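Local coordinates for protein N-formylglutamate amidohydrolase (Ralstonia eutropha, PDB 2Q7S) that binds a zinc ion and probably acts as a hydrolase of the N-formylglutamate amidohydrolase family, at residues S33-P38 with E54-D59; P13-L18 with A74-R79; D29-G34 with D83-L88. One frame throughout, in Å; residues are numbered along the deposited sequence.

The three contacts crowd round one end of the mixed sheet, their centres 8 to 10 Å apart. Contact 2 pairs edge strand 14-17 with strand 71-75, and contact 3 starts from strand 26-30, the next neighbour in that sheet; Ser30 O to Ala75 N, 3.1 Å, probably bonds the two. Contacts 1 and 3 share Ser33 and Gly34 and both reach the zinc ion, contact 1 through Asp55 and contact 3 through His32. Along the chain contact 1 is nested inside the loop closed by contact 2, while contacts 2 and 3 interlace. The metal site thus draws His32 from the loop after strand 26-30, Asp55 from the turn before helix 58-61 and His172 from strand 166-174.

Contact 1 of 3, residues S33-P38 with E54-D59; sequences SGTFYP and EDTHVD. With ZN (zinc ion), chain C.
The Tyr37 ring meets the Glu54 carboxylate at its edge, in its own plane, and the two planes are turned 33° from each other. Tyr37 OH donates to Glu54 OE2 at 2.6 Å, a short bond taken on the anti lone pair, the one facing away from the other oxygen. The second carboxylate oxygen, OE1, also uses its anti lone pair, accepting from Thr56 OG1 at 2.7 Å, so both ends of the group are held. Arg51 forms a salt bridge to OE2 as well, which would favour the charged carboxylate. A methyl completes the setting: Thr35 CG2 lies 3.6 Å from Glu54 OE1, its side chain crossing that of Glu54 at about a right angle. The imidazole of His57, by contrast, has Thr56 CG2 over the centre of one face.

At the other end of the contact Ser33 packs on the backbone of the type II turn from Asp55 to Val58. Its CB is 3.4 Å from Asp55 O, and its CA makes a CH...O contact with the same oxygen. Ser33 OG lies between the backbone N and the carbonyl carbon (chi1 52°) and bonds to Ser30. Ser33 OG also packs 3.7 Å from Asp59 CB. One water joins the two backbones, giving a proton to Ser33 O and accepting one from His57 N.

Between these ends Asp55 binds the zinc ion through OD2 at 2.1 Å, alongside His32 and His172, while its OD1 forms a salt bridge with Arg253. The contact therefore packs the loop after strand 26-30 against the metal-binding turn. His57 is the N-cap of helix 58-61, whose Val58 rests on strands 26-30 and 166-174, and Asp59 and Ser33 both touch Ala74 of strand 71-75.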
# COMPACT_ATOMS: atom_id res chain seq x y z
N SER A 33 -0.78 1.38 6.63
CA SER A 33 -1.05 2.48 7.52
C SER A 33 -1.55 2.08 8.91
O SER A 33 -1.79 2.96 9.74
CB SER A 33 -2.02 3.49 6.89
OG SER A 33 -3.21 2.90 6.39
N GLY A 34 -1.69 0.78 9.16
CA GLY A 34 -2.17 0.32 10.43
C GLY A 34 -1.21 0.53 11.57
O GLY A 34 -0.02 0.23 11.44
N THR A 35 -1.73 1.03 12.70
CA THR A 35 -0.93 1.36 13.89
C THR A 35 -1.43 0.67 15.18
O THR A 35 -0.95 0.98 16.27
CB THR A 35 -0.97 2.84 14.17
OG1 THR A 35 -2.33 3.21 14.35
CG2 THR A 35 -0.33 3.66 13.02
N PHE A 36 -2.38 -0.26 15.06
CA PHE A 36 -2.90 -1.00 16.22
C PHE A 36 -2.17 -2.34 16.34
O PHE A 36 -2.49 -3.27 15.62
CB PHE A 36 -4.42 -1.22 16.13
CG PHE A 36 -5.23 0.06 16.07
CD1 PHE A 36 -5.53 0.67 14.87
CD2 PHE A 36 -5.70 0.65 17.24
CE1 PHE A 36 -6.29 1.85 14.81
CE2 PHE A 36 -6.47 1.84 17.21
CZ PHE A 36 -6.76 2.44 16.00
N TYR A 37 -1.21 -2.41 17.25
CA TYR A 37 -0.33 -3.58 17.44
C TYR A 37 -1.03 -4.67 18.31
O TYR A 37 -1.45 -4.40 19.44
CB TYR A 37 1.06 -3.12 18.03
CG TYR A 37 1.86 -2.31 16.99
CD1 TYR A 37 1.45 -1.02 16.63
CD2 TYR A 37 2.94 -2.88 16.31
CE1 TYR A 37 2.13 -0.29 15.62
CE2 TYR A 37 3.63 -2.16 15.32
CZ TYR A 37 3.21 -0.86 14.97
OH TYR A 37 3.85 -0.14 13.98
N PRO A 38 -1.23 -5.88 17.74
CA PRO A 38 -1.76 -7.02 18.48
C PRO A 38 -0.97 -7.42 19.74
O PRO A 38 0.26 -7.45 19.71
CB PRO A 38 -1.74 -8.14 17.46
CG PRO A 38 -1.86 -7.46 16.18
CD PRO A 38 -1.04 -6.24 16.33
N GLU A 54 5.86 1.42 9.19
CA GLU A 54 4.55 1.94 8.98
C GLU A 54 4.55 3.01 7.89
O GLU A 54 5.35 3.93 7.92
CB GLU A 54 4.03 2.68 10.22
CG GLU A 54 3.84 1.94 11.44
CD GLU A 54 3.36 2.84 12.56
OE1 GLU A 54 3.20 4.07 12.35
OE2 GLU A 54 3.13 2.31 13.64
N ASP A 55 3.64 2.87 6.96
CA ASP A 55 3.26 3.98 6.10
C ASP A 55 2.18 4.86 6.80
O ASP A 55 1.04 4.94 6.34
CB ASP A 55 2.67 3.47 4.81
CG ASP A 55 3.60 2.63 4.04
OD1 ASP A 55 4.66 2.19 4.59
OD2 ASP A 55 3.19 2.35 2.90
N THR A 56 2.61 5.51 7.87
CA THR A 56 1.70 6.22 8.79
C THR A 56 0.93 7.35 8.09
O THR A 56 1.48 8.07 7.22
CB THR A 56 2.48 6.77 10.02
OG1 THR A 56 3.52 5.86 10.34
CG2 THR A 56 1.60 7.01 11.25
N HIS A 57 -0.35 7.47 8.47
CA HIS A 57 -1.29 8.50 7.99
C HIS A 57 -1.68 8.44 6.51
O HIS A 57 -2.40 9.30 6.06
CB HIS A 57 -0.75 9.90 8.25
CG HIS A 57 -0.24 10.12 9.63
ND1 HIS A 57 -1.02 9.92 10.75
CD2 HIS A 57 0.96 10.57 10.08
CE1 HIS A 57 -0.30 10.18 11.83
NE2 HIS A 57 0.89 10.60 11.45
N VAL A 58 -1.19 7.44 5.76
CA VAL A 58 -1.43 7.39 4.29
C VAL A 58 -2.89 7.29 3.96
O VAL A 58 -3.39 7.90 3.01
CB VAL A 58 -0.64 6.22 3.60
CG1 VAL A 58 -1.22 5.92 2.24
CG2 VAL A 58 0.82 6.64 3.50
N ASP A 59 -3.60 6.61 4.82
CA ASP A 59 -5.06 6.58 4.67
C ASP A 59 -5.75 7.93 4.86
O ASP A 59 -6.68 8.23 4.12
CB ASP A 59 -5.65 5.48 5.54
CG ASP A 59 -5.55 5.77 6.99
OD1 ASP A 59 -4.47 6.18 7.49
OD2 ASP A 59 -6.59 5.56 7.65
ZN ZN C . 3.95 0.70 1.90
O HOH W 1 -1.71 5.64 10.12

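Contact 2 of 3, residues P13-L18 with A74-R79; sequences PFTLAL and AATFPR
Thr15 and Ala74 exchange two backbone hydrogen bonds, Thr15 N to Ala74 O and Ala74 N to Thr15 O, each 2.9 Å long. The first approaches the acceptor nearly along the C=O axis; the second is straighter at hydrogen, 171°, but its donor is tilted 25° from the carbonyl plane. Beside this pair Phe14 brings its CA to 3.1 Å from Ala74 O, a CH...O contact. Past the end of the strand pairing, Thr76 N reaches Pro13 O at 3.1 Å, almost linear at hydrogen, though the donor stands well above the carbonyl plane.

The bonds make a short antiparallel ladder, with Thr15 and Ala74 the hydrogen-bonded pair and Phe14 and Ala75 the non-hydrogen-bonded one. It attaches strand 14-17 to the outer side of strand 71-75 as the edge of the mixed sheet, with Ala75 bonded in turn to Ser30 of strand 26-30.

On the face carrying Thr15 and Ala74, Thr15 OG1 packs 3.5 Å from Ala74 CB, and the Thr15 and Thr76 methyls (CG2) approach obliquely to 4.1 Å. Thr76 OG1 sits between the backbone N and the carbonyl carbon (chi1 54°) and bonds to Ala12 O, just ahead of Pro13.

Pro13 O also lies at the edge of the Phe77 ring, near its plane, 3.1 Å from CE1, while Pro13 CB makes an apolar contact with CD1 and CE1 of the Phe77 ring, from across the ring plane from Pro13 O. One face of that ring carries Ala75 CB, offset toward the rim. Further out, Phe77 meets Tyr144 with the ring planes steeply inclined, and also packs on Pro84. Helix 134-163 backs the ladder: Pro13 rests on Pro147, Phe14 on Tyr148 and Ala151, and Ala75 on Tyr148.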
# COMPACT_ATOMS: atom_id res chain seq x y z
N PRO A 13 -10.18 -5.63 11.56
CA PRO A 13 -8.86 -5.60 10.89
C PRO A 13 -8.66 -4.55 9.78
O PRO A 13 -7.55 -4.40 9.25
CB PRO A 13 -8.70 -7.03 10.34
CG PRO A 13 -10.10 -7.57 10.20
CD PRO A 13 -10.98 -6.83 11.23
N PHE A 14 -9.73 -3.85 9.42
CA PHE A 14 -9.66 -2.83 8.42
C PHE A 14 -10.81 -1.83 8.60
O PHE A 14 -11.82 -2.12 9.23
CB PHE A 14 -9.67 -3.44 7.01
CG PHE A 14 -10.93 -4.22 6.67
CD1 PHE A 14 -12.04 -3.59 6.16
CD2 PHE A 14 -10.99 -5.57 6.87
CE1 PHE A 14 -13.22 -4.29 5.85
CE2 PHE A 14 -12.15 -6.28 6.56
CZ PHE A 14 -13.26 -5.64 6.04
N THR A 15 -10.57 -0.64 8.08
CA THR A 15 -11.61 0.33 7.80
C THR A 15 -11.92 0.31 6.29
O THR A 15 -11.05 -0.00 5.44
CB THR A 15 -11.16 1.74 8.23
OG1 THR A 15 -9.91 2.04 7.61
CG2 THR A 15 -10.98 1.81 9.71
N LEU A 16 -13.18 0.59 5.97
CA LEU A 16 -13.66 0.60 4.58
C LEU A 16 -14.58 1.81 4.42
O LEU A 16 -15.67 1.82 4.97
CB LEU A 16 -14.43 -0.65 4.27
CG LEU A 16 -14.96 -0.84 2.85
CD1 LEU A 16 -13.82 -0.96 1.76
CD2 LEU A 16 -15.86 -2.05 2.91
N ALA A 17 -14.05 2.83 3.77
CA ALA A 17 -14.77 4.10 3.52
C ALA A 17 -15.43 4.03 2.15
O ALA A 17 -14.75 3.98 1.09
CB ALA A 17 -13.80 5.35 3.63
N LEU A 18 -16.77 3.95 2.19
CA LEU A 18 -17.61 3.89 1.00
C LEU A 18 -18.17 5.27 0.61
O LEU A 18 -18.38 6.15 1.46
CB LEU A 18 -18.76 2.86 1.18
CG LEU A 18 -18.33 1.42 1.54
CD1 LEU A 18 -19.54 0.59 1.97
CD2 LEU A 18 -17.51 0.70 0.41
N ALA A 74 -8.41 0.44 4.28
CA ALA A 74 -7.17 0.58 5.02
C ALA A 74 -7.01 -0.43 6.16
O ALA A 74 -7.96 -0.66 6.93
CB ALA A 74 -7.05 2.01 5.52
N ALA A 75 -5.81 -1.01 6.27
CA ALA A 75 -5.46 -1.93 7.37
C ALA A 75 -5.33 -1.25 8.74
O ALA A 75 -4.80 -0.14 8.85
CB ALA A 75 -4.16 -2.67 7.07
N THR A 76 -5.83 -1.89 9.80
CA THR A 76 -5.69 -1.32 11.15
C THR A 76 -4.53 -2.01 11.90
O THR A 76 -3.99 -1.47 12.86
CB THR A 76 -7.00 -1.42 11.99
OG1 THR A 76 -7.43 -2.76 12.00
CG2 THR A 76 -8.15 -0.56 11.44
N PHE A 77 -4.16 -3.19 11.43
CA PHE A 77 -3.03 -3.92 11.98
C PHE A 77 -1.76 -3.45 11.32
O PHE A 77 -1.81 -2.96 10.18
CB PHE A 77 -3.19 -5.42 11.79
CG PHE A 77 -3.44 -5.82 10.39
CD1 PHE A 77 -4.77 -5.83 9.90
CD2 PHE A 77 -2.40 -6.17 9.53
CE1 PHE A 77 -5.04 -6.12 8.63
CE2 PHE A 77 -2.70 -6.51 8.23
CZ PHE A 77 -4.00 -6.51 7.78
N PRO A 78 -0.61 -3.65 11.98
CA PRO A 78 0.63 -3.17 11.41
C PRO A 78 1.18 -4.13 10.36
O PRO A 78 1.11 -5.36 10.51
CB PRO A 78 1.57 -3.03 12.62
CG PRO A 78 0.77 -3.56 13.83
CD PRO A 78 -0.36 -4.33 13.27
N ARG A 79 1.74 -3.56 9.29
CA ARG A 79 2.33 -4.36 8.24
C ARG A 79 3.53 -5.19 8.70
O ARG A 79 3.83 -6.19 8.04
CB ARG A 79 2.71 -3.51 7.03
CG ARG A 79 3.83 -2.57 7.22
CD ARG A 79 5.15 -3.16 6.84
NE ARG A 79 5.39 -3.35 5.42
CZ ARG A 79 6.02 -2.51 4.60
NH1 ARG A 79 6.45 -1.33 5.02
NH2 ARG A 79 6.21 -2.85 3.34

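Contact 3 of 3, residues D29-G34 with D83-L88; sequences DSPHSG and DPNRML. With ZN (zinc ion), chain C.
His32 reaches from the loop after strand 26-30 to Asp83 with its ring held at both nitrogens. From CB, 3.6 Å from the zinc ion, the chain turns with CG anti to the carbonyl carbon (chi1 -69°). ND1 binds the metal at 2.1 Å, in a site completed by Asp55 and His172. CE1 lies between the two nitrogens, and the Arg86 NH1 group stands near the ring plane on that edge. CD2 is 3.4 Å from Asp83 OD1. At the tip NE2 donates to that same oxygen at 2.7 Å. OD1 lies nearly in the ring plane, and NE2 meets it on its syn side but well out of the plane of the carboxylate, which is turned 71° from the ring. One ring face has Pro31 CG over its centre; Asn85 CB comes to 3.7 Å from NE2.

Asp83 is the second-shell residue that orients this metal ligand. Its CG lies anti to the backbone N (chi1 -174°), and OD1 takes a second hydrogen bond from Asn85 N at 2.9 Å, an Asx turn at the start of the type I turn from Asp83 to Arg86. The two donors arrive from opposite faces of the carboxylate plane. OD2 is paired with Arg79 and lies over the Arg86 guanidinium, a contact of charges alone.

Beside this chain of polar contacts, Pro31 packs against Pro84, CB to CG 4.1 Å, and against Asn85. A water donates to both Asp29 OD2 and Asn85 OD1, while Asn85 ND2 bonds to Asn170. The prolines lie under helix 134-163, both touching its Tyr148; strand 166-174 flanks Pro31 and Asn85 through His172, and Leu233 of helix 233-237 reaches Asn85 as well.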
# COMPACT_ATOMS: atom_id res chain seq x y z
N ASP A 29 -6.49 1.06 -1.84
CA ASP A 29 -6.14 0.49 -0.56
C ASP A 29 -4.83 1.03 0.04
O ASP A 29 -3.92 1.31 -0.68
CB ASP A 29 -6.23 -1.01 -0.54
CG ASP A 29 -5.07 -1.67 -1.14
OD1 ASP A 29 -4.78 -1.37 -2.30
OD2 ASP A 29 -4.48 -2.55 -0.45
N SER A 30 -4.83 1.18 1.37
CA SER A 30 -3.68 1.60 2.17
C SER A 30 -3.37 0.37 3.07
O SER A 30 -3.86 0.26 4.23
CB SER A 30 -4.00 2.88 2.95
OG SER A 30 -2.99 3.34 3.84
N PRO A 31 -2.49 -0.52 2.59
CA PRO A 31 -2.18 -1.76 3.37
C PRO A 31 -1.24 -1.58 4.57
O PRO A 31 -1.10 -2.49 5.39
CB PRO A 31 -1.52 -2.66 2.33
CG PRO A 31 -0.93 -1.71 1.35
CD PRO A 31 -1.80 -0.50 1.29
N HIS A 32 -0.53 -0.46 4.62
CA HIS A 32 0.58 -0.27 5.50
C HIS A 32 0.41 0.77 6.57
O HIS A 32 1.34 0.98 7.32
CB HIS A 32 1.79 0.04 4.65
CG HIS A 32 2.24 -1.13 3.85
ND1 HIS A 32 3.09 -1.02 2.79
CD2 HIS A 32 1.94 -2.45 3.97
CE1 HIS A 32 3.31 -2.22 2.28
NE2 HIS A 32 2.64 -3.11 2.99
N SER A 33 -0.78 1.38 6.63
CA SER A 33 -1.05 2.48 7.52
C SER A 33 -1.55 2.08 8.91
O SER A 33 -1.79 2.96 9.74
CB SER A 33 -2.02 3.49 6.89
OG SER A 33 -3.21 2.90 6.39
N GLY A 34 -1.69 0.78 9.16
CA GLY A 34 -2.17 0.32 10.43
C GLY A 34 -1.21 0.53 11.57
O GLY A 34 -0.02 0.23 11.44
N ASP A 83 1.91 -8.40 6.48
CA ASP A 83 1.94 -7.40 5.41
C ASP A 83 0.95 -7.81 4.33
O ASP A 83 1.27 -8.71 3.55
CB ASP A 83 3.32 -7.33 4.80
CG ASP A 83 3.46 -6.24 3.79
OD1 ASP A 83 2.44 -5.75 3.27
OD2 ASP A 83 4.62 -5.84 3.55
N PRO A 84 -0.20 -7.11 4.23
CA PRO A 84 -1.16 -7.50 3.20
C PRO A 84 -0.73 -7.32 1.74
O PRO A 84 -1.44 -7.83 0.89
CB PRO A 84 -2.39 -6.62 3.48
CG PRO A 84 -2.11 -5.90 4.72
CD PRO A 84 -0.68 -5.95 5.00
N ASN A 85 0.36 -6.58 1.48
CA ASN A 85 0.85 -6.37 0.13
C ASN A 85 1.79 -7.44 -0.30
O ASN A 85 2.47 -7.31 -1.32
CB ASN A 85 1.57 -5.01 -0.02
CG ASN A 85 0.88 -4.12 -1.04
OD1 ASN A 85 -0.32 -4.27 -1.28
ND2 ASN A 85 1.64 -3.27 -1.69
N ARG A 86 1.93 -8.48 0.51
CA ARG A 86 2.75 -9.62 0.07
C ARG A 86 1.80 -10.74 -0.22
O ARG A 86 0.68 -10.76 0.28
CB ARG A 86 3.76 -10.01 1.17
CG ARG A 86 4.76 -8.90 1.53
CD ARG A 86 5.62 -8.42 0.35
NE ARG A 86 6.56 -7.38 0.73
CZ ARG A 86 6.36 -6.05 0.71
NH1 ARG A 86 5.20 -5.51 0.33
NH2 ARG A 86 7.34 -5.23 1.10
N MSE A 87 2.29 -11.69 -1.00
CA MSE A 87 1.59 -12.93 -1.24
C MSE A 87 1.76 -13.85 -0.05
O MSE A 87 2.69 -13.77 0.73
CB MSE A 87 2.16 -13.61 -2.51
CG MSE A 87 2.17 -12.75 -3.72
SE MSE A 87 0.34 -12.50 -4.35
CE MSE A 87 -0.19 -10.74 -3.84
N LEU A 88 0.83 -14.79 0.03
CA LEU A 88 0.72 -15.69 1.13
C LEU A 88 1.82 -16.73 1.16
O LEU A 88 2.02 -17.34 2.20
CB LEU A 88 -0.66 -16.38 1.07
CG LEU A 88 -1.76 -15.57 1.77
CD1 LEU A 88 -3.03 -16.43 1.80
CD2 LEU A 88 -1.31 -15.12 3.14
ZN ZN C . 3.95 0.70 1.90
O HOH W 2 -2.94 -4.81 -0.41